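Local coordinates for coenzyme F420-dependent N(5),N(10)-methenyltetrahydromethanopterin reductase-related protein (Desulfurobacterium thermolithotrophum DSM 11699, PDB 6HUZ) that binds the iron-guanylylpyridinol cofactor and methenyl-tetrahydrofolate and, as a bacterial [Fe]-hydrogenase paralog, uses tetrahydrofolate derivatives as substrates, at residues A[3-7]-A[75-79]; A[107-113]-A[137-143]; A[157-163]-A[189-195]. All coordinates share one frame; numbering follows the deposited sequence.

Contact 1: residues A[3-7]-A[75-79]; sequences VTVYG and DIEAA. With FE9 (iron-guanylyl pyridinol cofactor), chain B.
The Tyr6 ring and the Asp75 carboxylate meet almost perpendicularly, their planes 83° apart. One face of the ring carries Thr4 CG2, 3.2 Å above the plane and shifted toward the rim; at the ring edge, in plane, lie Asp75 CA and the guanine amino nitrogen N2A of the cofactor FE9. With chi1 at -78°, Tyr6 CG stands opposite the carbonyl carbon, and the ring extends until its phenol reaches the helix backbone: Tyr6 OH donates to Asp75 O at 2.9 Å, in the carbonyl plane. Thr4 OG1 donates to Ala78 O (2.7 Å) from a position tilted out of the Ala78 carbonyl plane. The Asp75 side chain faces the ligand and reads the guanine with both oxygens: FE9 N1A to OD2 is 3.0 Å and nearly straight at 178°, while FE9 N2A to OD1, also 3.0 Å, is more bent; Ser49 OG gives OD1 a further bond. Replacing Tyr6 by an alanine would probably leave Asp75 O without its phenol donor and open a gap beside the guanine-binding carboxylate. Here a Rossmann-like domain recognises the guanine end of the cofactor, with the iron far off at its pyridinol end. Strand 2-6 is held between strands 45-49 and 84-87, helix 75-79 runs roughly antiparallel to it at an axis distance of 9.3 Å, and helix 95-103 packs on both Tyr6 and Asp75.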
loop_
_atom_site.group_PDB
_atom_site.type_symbol
_atom_site.label_atom_id
_atom_site.label_comp_id
_atom_site.label_asym_id
_atom_site.label_seq_id
_atom_site.Cartn_x
_atom_site.Cartn_y
_atom_site.Cartn_z
ATOM N N VAL A 3 -12.387 7.834 -35.783
ATOM C CA VAL A 3 -12.218 7.058 -34.537
ATOM C C VAL A 3 -13.032 5.770 -34.634
ATOM O O VAL A 3 -14.188 5.811 -35.055
ATOM C CB VAL A 3 -12.762 7.859 -33.325
ATOM C CG1 VAL A 3 -12.460 7.163 -32.000
ATOM C CG2 VAL A 3 -12.262 9.288 -33.319
ATOM N N THR A 4 -12.451 4.654 -34.225
ATOM C CA THR A 4 -13.140 3.373 -34.186
ATOM C C THR A 4 -13.143 2.931 -32.727
ATOM O O THR A 4 -12.086 2.851 -32.086
ATOM C CB THR A 4 -12.476 2.287 -35.042
ATOM O OG1 THR A 4 -12.507 2.692 -36.410
ATOM C CG2 THR A 4 -13.180 0.932 -34.907
ATOM N N VAL A 5 -14.330 2.646 -32.201
ATOM C CA VAL A 5 -14.496 2.155 -30.837
ATOM C C VAL A 5 -14.752 0.693 -31.032
ATOM O O VAL A 5 -15.607 0.320 -31.841
ATOM C CB VAL A 5 -15.661 2.846 -30.099
ATOM C CG1 VAL A 5 -15.956 2.138 -28.774
ATOM C CG2 VAL A 5 -15.336 4.333 -29.867
ATOM N N TYR A 6 -14.014 -0.138 -30.331
ATOM C CA TYR A 6 -14.167 -1.582 -30.439
ATOM C C TYR A 6 -14.904 -2.057 -29.212
ATOM O O TYR A 6 -14.359 -1.940 -28.139
ATOM C CB TYR A 6 -12.786 -2.235 -30.546
ATOM C CG TYR A 6 -12.212 -2.113 -31.942
ATOM C CD1 TYR A 6 -12.542 -3.025 -32.932
ATOM C CD2 TYR A 6 -11.356 -1.072 -32.276
ATOM C CE1 TYR A 6 -12.061 -2.887 -34.233
ATOM C CE2 TYR A 6 -10.863 -0.927 -33.576
ATOM C CZ TYR A 6 -11.189 -1.861 -34.540
ATOM O OH TYR A 6 -10.704 -1.723 -35.825
ATOM N N GLY A 7 -16.130 -2.555 -29.369
ATOM C CA GLY A 7 -16.939 -3.039 -28.252
ATOM C C GLY A 7 -18.131 -2.155 -27.941
ATOM O O GLY A 7 -17.973 -0.966 -27.707
ATOM N N ASP A 75 -13.972 -6.120 -37.620
ATOM C CA ASP A 75 -12.908 -5.403 -36.914
ATOM C C ASP A 75 -11.809 -4.951 -37.850
ATOM O O ASP A 75 -11.289 -3.853 -37.693
ATOM C CB ASP A 75 -12.288 -6.295 -35.824
ATOM C CG ASP A 75 -13.147 -6.571 -34.602
ATOM O OD1 ASP A 75 -14.208 -5.927 -34.458
ATOM O OD2 ASP A 75 -12.757 -7.437 -33.794
ATOM N N ILE A 76 -11.445 -5.794 -38.825
ATOM C CA ILE A 76 -10.401 -5.443 -39.788
ATOM C C ILE A 76 -10.855 -4.281 -40.672
ATOM O O ILE A 76 -10.101 -3.338 -40.891
ATOM C CB ILE A 76 -9.974 -6.671 -40.635
ATOM C CG1 ILE A 76 -9.111 -7.632 -39.788
ATOM C CG2 ILE A 76 -9.212 -6.209 -41.885
ATOM C CD1 ILE A 76 -8.657 -8.891 -40.518
ATOM N N GLU A 77 -12.070 -4.335 -41.183
ATOM C CA GLU A 77 -12.538 -3.254 -42.038
ATOM C C GLU A 77 -12.691 -1.980 -41.233
ATOM O O GLU A 77 -12.418 -0.897 -41.747
ATOM C CB GLU A 77 -13.839 -3.626 -42.754
ATOM C CG GLU A 77 -13.606 -4.388 -44.046
ATOM C CD GLU A 77 -12.849 -3.610 -45.106
ATOM O OE1 GLU A 77 -13.282 -2.485 -45.447
ATOM O OE2 GLU A 77 -11.818 -4.127 -45.596
ATOM N N ALA A 78 -13.096 -2.105 -39.963
ATOM C CA ALA A 78 -13.280 -0.962 -39.081
ATOM C C ALA A 78 -11.958 -0.240 -38.788
ATOM O O ALA A 78 -11.977 0.939 -38.445
ATOM C CB ALA A 78 -13.902 -1.422 -37.767
ATOM N N ALA A 79 -10.819 -0.935 -38.924
ATOM C CA ALA A 79 -9.499 -0.345 -38.653
ATOM C C ALA A 79 -8.930 0.489 -39.809
ATOM O O ALA A 79 -8.180 1.425 -39.565
ATOM C CB ALA A 79 -8.514 -1.452 -38.316
HETATM O O2 FE9 B . -17.025 -2.323 -16.724
HETATM FE FE FE9 B . -14.920 0.030 -17.378
HETATM C C1F FE9 B . -16.458 0.929 -17.804
HETATM O O1F FE9 B . -17.407 1.488 -18.069
HETATM C C2F FE9 B . -14.284 1.570 -16.607
HETATM O O2F FE9 B . -13.892 2.533 -16.166
HETATM C C8 FE9 B . -14.038 0.381 -19.030
HETATM O O18 FE9 B . -13.452 1.425 -19.256
HETATM C C7 FE9 B . -14.062 -0.705 -20.093
HETATM C C6 FE9 B . -15.045 -1.731 -19.606
HETATM N N1 FE9 B . -15.585 -1.549 -18.322
HETATM C C5 FE9 B . -15.429 -2.860 -20.468
HETATM C C5M FE9 B . -14.783 -3.022 -21.814
HETATM C C4 FE9 B . -16.408 -3.830 -19.950
HETATM C C3 FE9 B . -16.972 -3.636 -18.585
HETATM C C3M FE9 B . -17.993 -4.575 -17.997
HETATM C C2 FE9 B . -16.524 -2.433 -17.788
HETATM O O3P FE9 B . -16.683 -4.909 -20.734
HETATM P P1 FE9 B . -18.023 -5.052 -21.624
HETATM O O1P FE9 B . -19.043 -4.150 -21.114
HETATM O O2P FE9 B . -18.571 -6.557 -21.399
HETATM O "O5'" FE9 B . -17.593 -4.717 -23.121
HETATM C "C5'" FE9 B . -16.796 -5.594 -23.903
HETATM C "C4'" FE9 B . -17.367 -5.543 -25.316
HETATM O "O4'" FE9 B . -16.513 -6.259 -26.200
HETATM C "C1'" FE9 B . -17.329 -6.859 -27.198
HETATM C "C2'" FE9 B . -18.543 -7.330 -26.427
HETATM O "O2'" FE9 B . -19.697 -7.578 -27.242
HETATM C "C3'" FE9 B . -18.744 -6.195 -25.429
HETATM O "O3'" FE9 B . -19.690 -5.224 -25.879
HETATM N N9A FE9 B . -16.560 -7.894 -27.913
HETATM C C4A FE9 B . -15.870 -7.610 -28.994
HETATM N N3A FE9 B . -15.731 -6.484 -29.731
HETATM C C2A FE9 B . -14.984 -6.530 -30.853
HETATM N N2A FE9 B . -14.838 -5.373 -31.537
HETATM N N1A FE9 B . -14.374 -7.644 -31.302
HETATM C C6A FE9 B . -14.494 -8.830 -30.680
HETATM O O6A FE9 B . -13.911 -9.845 -31.096
HETATM C C5A FE9 B . -15.262 -8.873 -29.434
HETATM N N7A FE9 B . -15.596 -9.805 -28.529
HETATM C C8A FE9 B . -16.384 -9.194 -27.607
HETATM O O HOH W 1 -15.267 -0.952 -15.387
#

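Contact 2: residues A[107-113]-A[137-143]; sequences LVENAVI and REDIGFS
The carboxylates of Glu109 and Asp139 lie stacked, their planes only 5° apart, although the two side chains cross at about a right angle. Glu109 OE1 comes within 3.6 Å of Asp139 OD2, a like-charge approach probably eased by Arg137, whose guanidinium grips Asp139 side-on: NE to OD1 and NH2 to OD2, both through syn lone pairs. The anti lone pair of Asp139 OD2 takes Asn110 N at 2.6 Å. The other end of the guanidinium holds Leu107 O with two nitrogens, NH1 at 3.0 Å and NH2 at 3.2 Å, both from the same side of the carbonyl plane. Ile140 CD1 sits over the centre of the guanidinium, covering one face, and also meets Leu107 CD1. The two segments carry a type II turn at Val108 to Ala111 and a type I turn at Arg137 to Ile140, and these lead into neighbouring parallel strands of the Rossmann-like sheet, where 141-144 is the outermost strand within the chain, beside 112-115. Gly141 N donates to Ala111 O, Ile113 N to Gly141 O and Ser143 N to Ile113 O. Ile113 and Phe142 lie side by side, pointing the same way, toward helix 121-127; with Ile113 CG1 opposite its carbonyl carbon (chi1 -75°), CD1 reaches both Phe142 CE2 (4.0 Å) and Ile140 CG2 (3.9 Å).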
loop_
_atom_site.group_PDB
_atom_site.type_symbol
_atom_site.label_atom_id
_atom_site.label_comp_id
_atom_site.label_asym_id
_atom_site.label_seq_id
_atom_site.Cartn_x
_atom_site.Cartn_y
_atom_site.Cartn_z
ATOM N N LEU A 107 -4.348 -0.292 -39.504
ATOM C CA LEU A 107 -4.515 1.069 -38.997
ATOM C C LEU A 107 -3.737 2.048 -39.864
ATOM O O LEU A 107 -2.722 1.670 -40.441
ATOM C CB LEU A 107 -4.103 1.153 -37.508
ATOM C CG LEU A 107 -4.974 0.325 -36.558
ATOM C CD1 LEU A 107 -4.295 0.134 -35.168
ATOM C CD2 LEU A 107 -6.366 0.915 -36.419
ATOM N N VAL A 108 -4.216 3.294 -39.983
ATOM C CA VAL A 108 -3.542 4.294 -40.815
ATOM C C VAL A 108 -2.199 4.646 -40.238
ATOM O O VAL A 108 -1.974 4.456 -39.037
ATOM C CB VAL A 108 -4.380 5.582 -41.050
ATOM C CG1 VAL A 108 -5.778 5.250 -41.560
ATOM C CG2 VAL A 108 -4.443 6.466 -39.807
ATOM N N GLU A 109 -1.297 5.167 -41.069
ATOM C CA GLU A 109 0.017 5.542 -40.554
ATOM C C GLU A 109 -0.150 6.521 -39.368
ATOM O O GLU A 109 -1.013 7.396 -39.413
ATOM C CB GLU A 109 0.889 6.136 -41.669
ATOM C CG GLU A 109 2.354 6.298 -41.282
ATOM C CD GLU A 109 3.208 5.049 -41.410
ATOM O OE1 GLU A 109 2.690 4.015 -41.892
ATOM O OE2 GLU A 109 4.401 5.107 -41.027
ATOM N N ASN A 110 0.663 6.336 -38.301
ATOM C CA ASN A 110 0.674 7.131 -37.065
ATOM C C ASN A 110 -0.605 6.981 -36.230
ATOM O O ASN A 110 -0.874 7.825 -35.387
ATOM C CB ASN A 110 0.981 8.597 -37.350
ATOM C CG ASN A 110 2.258 8.789 -38.135
ATOM O OD1 ASN A 110 3.327 8.275 -37.783
ATOM N ND2 ASN A 110 2.183 9.536 -39.223
ATOM N N ALA A 111 -1.389 5.910 -36.439
ATOM C CA ALA A 111 -2.597 5.693 -35.640
ATOM C C ALA A 111 -2.188 5.406 -34.181
ATOM O O ALA A 111 -1.049 4.997 -33.943
ATOM C CB ALA A 111 -3.368 4.497 -36.166
ATOM N N VAL A 112 -3.106 5.593 -33.214
ATOM C CA VAL A 112 -2.817 5.302 -31.794
ATOM C C VAL A 112 -3.870 4.279 -31.322
ATOM O O VAL A 112 -5.051 4.434 -31.618
ATOM C CB VAL A 112 -2.742 6.571 -30.883
ATOM C CG1 VAL A 112 -3.974 7.457 -31.035
ATOM C CG2 VAL A 112 -2.485 6.217 -29.391
ATOM N N ILE A 113 -3.427 3.219 -30.619
ATOM C CA ILE A 113 -4.297 2.179 -30.080
ATOM C C ILE A 113 -4.479 2.541 -28.596
ATOM O O ILE A 113 -3.483 2.774 -27.919
ATOM C CB ILE A 113 -3.642 0.774 -30.246
ATOM C CG1 ILE A 113 -3.731 0.315 -31.709
ATOM C CG2 ILE A 113 -4.272 -0.248 -29.298
ATOM C CD1 ILE A 113 -2.861 -0.906 -32.047
ATOM N N ARG A 137 5.279 -1.650 -37.936
ATOM C CA ARG A 137 4.357 -0.660 -37.345
ATOM C C ARG A 137 4.930 0.126 -36.161
ATOM O O ARG A 137 4.213 0.412 -35.194
ATOM C CB ARG A 137 3.037 -1.356 -36.943
ATOM C CG ARG A 137 2.174 -1.811 -38.148
ATOM C CD ARG A 137 2.254 -0.959 -39.411
ATOM N NE ARG A 137 1.768 0.413 -39.233
ATOM C CZ ARG A 137 0.498 0.796 -39.362
ATOM N NH1 ARG A 137 -0.445 -0.090 -39.653
ATOM N NH2 ARG A 137 0.162 2.067 -39.197
ATOM N N GLU A 138 6.196 0.528 -36.254
ATOM C CA GLU A 138 6.835 1.299 -35.182
ATOM C C GLU A 138 6.236 2.700 -35.084
ATOM O O GLU A 138 6.564 3.438 -34.167
ATOM C CB GLU A 138 8.342 1.405 -35.427
ATOM C CG GLU A 138 9.062 0.083 -35.265
ATOM C CD GLU A 138 9.008 -0.836 -36.471
ATOM O OE1 GLU A 138 8.395 -0.466 -37.501
ATOM O OE2 GLU A 138 9.588 -1.940 -36.377
ATOM N N ASP A 139 5.381 3.069 -36.039
ATOM C CA ASP A 139 4.723 4.364 -36.063
ATOM C C ASP A 139 3.478 4.337 -35.186
ATOM O O ASP A 139 2.988 5.388 -34.780
ATOM C CB ASP A 139 4.310 4.703 -37.504
ATOM C CG ASP A 139 3.273 3.743 -38.054
ATOM O OD1 ASP A 139 3.593 2.542 -38.203
ATOM O OD2 ASP A 139 2.146 4.186 -38.323
ATOM N N ILE A 140 2.940 3.146 -34.915
ATOM C CA ILE A 140 1.739 3.053 -34.098
ATOM C C ILE A 140 2.003 3.437 -32.657
ATOM O O ILE A 140 2.962 2.963 -32.043
ATOM C CB ILE A 140 1.078 1.660 -34.201
ATOM C CG1 ILE A 140 0.587 1.443 -35.664
ATOM C CG2 ILE A 140 -0.073 1.542 -33.196
ATOM C CD1 ILE A 140 -0.560 0.532 -35.819
ATOM N N GLY A 141 1.123 4.294 -32.139
ATOM C CA GLY A 141 1.179 4.777 -30.772
ATOM C C GLY A 141 0.297 3.981 -29.835
ATOM O O GLY A 141 -0.690 3.385 -30.250
ATOM N N PHE A 142 0.655 3.963 -28.556
ATOM C CA PHE A 142 -0.091 3.236 -27.518
ATOM C C PHE A 142 -0.401 4.140 -26.368
ATOM O O PHE A 142 0.504 4.731 -25.805
ATOM C CB PHE A 142 0.721 2.042 -27.010
ATOM C CG PHE A 142 0.837 1.008 -28.093
ATOM C CD1 PHE A 142 1.848 1.080 -29.033
ATOM C CD2 PHE A 142 -0.104 -0.003 -28.212
ATOM C CE1 PHE A 142 1.950 0.132 -30.031
ATOM C CE2 PHE A 142 -0.005 -0.936 -29.220
ATOM C CZ PHE A 142 1.017 -0.861 -30.126
ATOM N N SER A 143 -1.674 4.256 -26.011
ATOM C CA SER A 143 -2.092 5.111 -24.900
ATOM C C SER A 143 -3.433 4.603 -24.389
ATOM O O SER A 143 -3.722 3.418 -24.555
ATOM C CB SER A 143 -2.193 6.559 -25.361
ATOM O OG SER A 143 -2.501 7.448 -24.302
HETATM O O HOH W 2 4.896 2.213 -40.756
HETATM O O HOH W 3 3.736 7.981 -35.181
#

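Contact 3: residues A[157-163]-A[189-195]; sequences KHYLIAT and KEAYLLP
Ile161 and Leu193 lie side by side, pointing the same way, with Ile161 CB 3.8 Å from Leu193 CD2 and Ile161 CD1 resting on Ala191 CB. They belong to a beta-alpha-beta unit: strand 158-163 and strand 190-195 run parallel, and the connecting helix 174-186 covers this face, its Ile177 and Leu180 packing on Ile161. The opposite face holds Leu160, whose CD2 presses on Tyr192 CB at 3.5 Å while CD1 touches Leu194 CD1. Next along it, His158 CB meets Tyr192 CE2 (3.6 Å); chi1 of 46° sets the imidazole between its own backbone N and carbonyl carbon, and NE2 bonds to Ala148 O, a residue of the methenyltetrahydrofolate pocket. Glu190 CG lies over a rim of the Tyr192 ring. Parts of this face meet the second subunit, whose Ala269 packs on His158 and whose Asp265 packs on Tyr192. Between the faces the backbones alternate as donors: Tyr192 N to Tyr159 O is the shortest of the central bonds (2.8 Å) and nearly linear with the carbonyl, followed by Ile161 N to Tyr192 O (2.9 Å). At the strand starts the aliphatic chain of Lys189 runs across Tyr159, CG to CE2, before NZ bonds to His156 O. At the far end Thr163 N donates to Leu194 O at 2.8 Å, and Thr163 CG2 reaches Leu193 CB at 3.6 Å.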
loop_
_atom_site.group_PDB
_atom_site.type_symbol
_atom_site.label_atom_id
_atom_site.label_comp_id
_atom_site.label_asym_id
_atom_site.label_seq_id
_atom_site.Cartn_x
_atom_site.Cartn_y
_atom_site.Cartn_z
ATOM N N LYS A 157 -17.084 12.360 -16.680
ATOM C CA LYS A 157 -16.810 13.723 -17.125
ATOM C C LYS A 157 -15.364 13.873 -17.454
ATOM O O LYS A 157 -14.843 14.962 -17.376
ATOM C CB LYS A 157 -17.191 14.714 -16.021
ATOM C CG LYS A 157 -18.544 14.408 -15.390
ATOM C CD LYS A 157 -19.233 15.634 -14.804
ATOM C CE LYS A 157 -19.685 15.412 -13.383
ATOM N NZ LYS A 157 -20.956 16.135 -13.105
ATOM N N HIS A 158 -14.686 12.791 -17.816
ATOM C CA HIS A 158 -13.241 12.920 -18.044
ATOM C C HIS A 158 -12.728 11.657 -18.648
ATOM O O HIS A 158 -13.447 10.665 -18.727
ATOM C CB HIS A 158 -12.558 13.008 -16.604
ATOM C CG HIS A 158 -13.131 11.946 -15.700
ATOM N ND1 HIS A 158 -14.241 12.199 -14.906
ATOM C CD2 HIS A 158 -12.816 10.636 -15.599
ATOM C CE1 HIS A 158 -14.537 11.047 -14.320
ATOM N NE2 HIS A 158 -13.713 10.076 -14.714
ATOM N N TYR A 159 -11.459 11.673 -19.020
ATOM C CA TYR A 159 -10.750 10.497 -19.518
ATOM C C TYR A 159 -9.315 10.532 -18.911
ATOM O O TYR A 159 -8.744 11.618 -18.736
ATOM C CB TYR A 159 -10.610 10.493 -21.031
ATOM C CG TYR A 159 -11.868 10.120 -21.782
ATOM C CD1 TYR A 159 -12.351 8.818 -21.767
ATOM C CD2 TYR A 159 -12.571 11.070 -22.519
ATOM C CE1 TYR A 159 -13.497 8.467 -22.463
ATOM C CE2 TYR A 159 -13.719 10.728 -23.226
ATOM C CZ TYR A 159 -14.182 9.423 -23.190
ATOM O OH TYR A 159 -15.320 9.059 -23.855
ATOM N N LEU A 160 -8.752 9.351 -18.628
ATOM C CA LEU A 160 -7.393 9.213 -18.155
ATOM C C LEU A 160 -6.640 8.781 -19.399
ATOM O O LEU A 160 -7.005 7.766 -20.010
ATOM C CB LEU A 160 -7.278 8.164 -17.044
ATOM C CG LEU A 160 -8.149 8.395 -15.822
ATOM C CD1 LEU A 160 -7.735 7.433 -14.683
ATOM C CD2 LEU A 160 -8.061 9.814 -15.344
ATOM N N ILE A 161 -5.614 9.565 -19.781
ATOM C CA ILE A 161 -4.788 9.375 -20.979
ATOM C C ILE A 161 -3.353 9.099 -20.604
ATOM O O ILE A 161 -2.669 9.927 -19.974
ATOM C CB ILE A 161 -4.919 10.608 -21.941
ATOM C CG1 ILE A 161 -6.372 10.783 -22.403
ATOM C CG2 ILE A 161 -3.992 10.490 -23.171
ATOM C CD1 ILE A 161 -6.664 12.204 -22.900
ATOM N N ALA A 162 -2.885 7.924 -20.984
ATOM C CA ALA A 162 -1.522 7.495 -20.634
ATOM C C ALA A 162 -0.430 8.267 -21.357
ATOM O O ALA A 162 -0.493 8.423 -22.561
ATOM C CB ALA A 162 -1.364 6.002 -20.925
ATOM N N THR A 163 0.589 8.717 -20.617
ATOM C CA THR A 163 1.723 9.439 -21.182
ATOM C C THR A 163 2.988 8.563 -21.031
ATOM O O THR A 163 2.931 7.481 -20.452
ATOM C CB THR A 163 1.946 10.770 -20.446
ATOM O OG1 THR A 163 2.476 10.493 -19.151
ATOM C CG2 THR A 163 0.675 11.609 -20.348
ATOM N N LYS A 189 -15.250 16.587 -21.822
ATOM C CA LYS A 189 -14.612 15.835 -20.731
ATOM C C LYS A 189 -13.262 16.413 -20.396
ATOM O O LYS A 189 -12.568 16.880 -21.278
ATOM C CB LYS A 189 -14.376 14.367 -21.130
ATOM C CG LYS A 189 -15.542 13.684 -21.789
ATOM C CD LYS A 189 -16.751 13.631 -20.918
ATOM C CE LYS A 189 -17.790 12.765 -21.568
ATOM N NZ LYS A 189 -19.132 12.990 -20.993
ATOM N N GLU A 190 -12.867 16.354 -19.122
ATOM C CA GLU A 190 -11.573 16.838 -18.691
ATOM C C GLU A 190 -10.535 15.798 -19.132
ATOM O O GLU A 190 -10.760 14.620 -18.917
ATOM C CB GLU A 190 -11.583 16.932 -17.147
ATOM C CG GLU A 190 -10.346 17.570 -16.533
ATOM C CD GLU A 190 -10.253 19.060 -16.761
ATOM O OE1 GLU A 190 -9.137 19.557 -17.040
ATOM O OE2 GLU A 190 -11.304 19.733 -16.663
ATOM N N ALA A 191 -9.410 16.207 -19.733
ATOM C CA ALA A 191 -8.345 15.243 -20.115
ATOM C C ALA A 191 -7.304 15.133 -18.953
ATOM O O ALA A 191 -6.583 16.095 -18.679
ATOM C CB ALA A 191 -7.634 15.721 -21.366
ATOM N N TYR A 192 -7.211 13.977 -18.288
ATOM C CA TYR A 192 -6.231 13.816 -17.205
ATOM C C TYR A 192 -5.052 13.018 -17.755
ATOM O O TYR A 192 -5.177 11.816 -17.962
ATOM C CB TYR A 192 -6.860 13.082 -16.008
ATOM C CG TYR A 192 -7.849 13.919 -15.227
ATOM C CD1 TYR A 192 -7.469 15.130 -14.649
ATOM C CD2 TYR A 192 -9.153 13.489 -15.036
ATOM C CE1 TYR A 192 -8.369 15.886 -13.902
ATOM C CE2 TYR A 192 -10.065 14.247 -14.313
ATOM C CZ TYR A 192 -9.671 15.439 -13.743
ATOM O OH TYR A 192 -10.586 16.185 -13.042
ATOM N N LEU A 193 -3.905 13.672 -17.985
ATOM C CA LEU A 193 -2.717 12.985 -18.521
ATOM C C LEU A 193 -1.898 12.354 -17.386
ATOM O O LEU A 193 -1.296 13.069 -16.585
ATOM C CB LEU A 193 -1.833 13.983 -19.290
ATOM C CG LEU A 193 -2.547 14.819 -20.368
ATOM C CD1 LEU A 193 -1.564 15.706 -21.103
ATOM C CD2 LEU A 193 -3.267 13.960 -21.319
ATOM N N LEU A 194 -1.843 11.032 -17.322
ATOM C CA LEU A 194 -1.078 10.360 -16.269
ATOM C C LEU A 194 0.034 9.473 -16.801
ATOM O O LEU A 194 -0.055 8.975 -17.913
ATOM C CB LEU A 194 -2.011 9.423 -15.458
ATOM C CG LEU A 194 -3.294 10.009 -14.896
ATOM C CD1 LEU A 194 -3.986 8.974 -14.043
ATOM C CD2 LEU A 194 -3.043 11.220 -14.070
ATOM N N PRO A 195 1.076 9.215 -15.983
ATOM C CA PRO A 195 2.102 8.264 -16.416
ATOM C C PRO A 195 1.330 6.968 -16.739
ATOM O O PRO A 195 0.390 6.572 -16.024
ATOM C CB PRO A 195 2.996 8.098 -15.178
ATOM C CG PRO A 195 2.742 9.290 -14.349
ATOM C CD PRO A 195 1.322 9.705 -14.615
#

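From the N terminus, the first strand meets helix 75-79 in contact 1, closing a loop of 67 residues that includes strands 45-49 and 70-72. Contact 2 then closes a shorter loop through helices 121-127 and 129-135, and contact 3 closes the next through helix 174-186. The three follow in series, neither nested nor crossed. Contacts 1 and 2 both reach the six-stranded parallel sheet, one at an inner strand and the other toward an edge, and they touch where Ala79 O packs on Leu107 CD2. Contact 3 forms a separate two-stranded sheet, tied to contact 2 by a probable hydrogen bond between Ser143 OG and Ala162 O (2.8 Å).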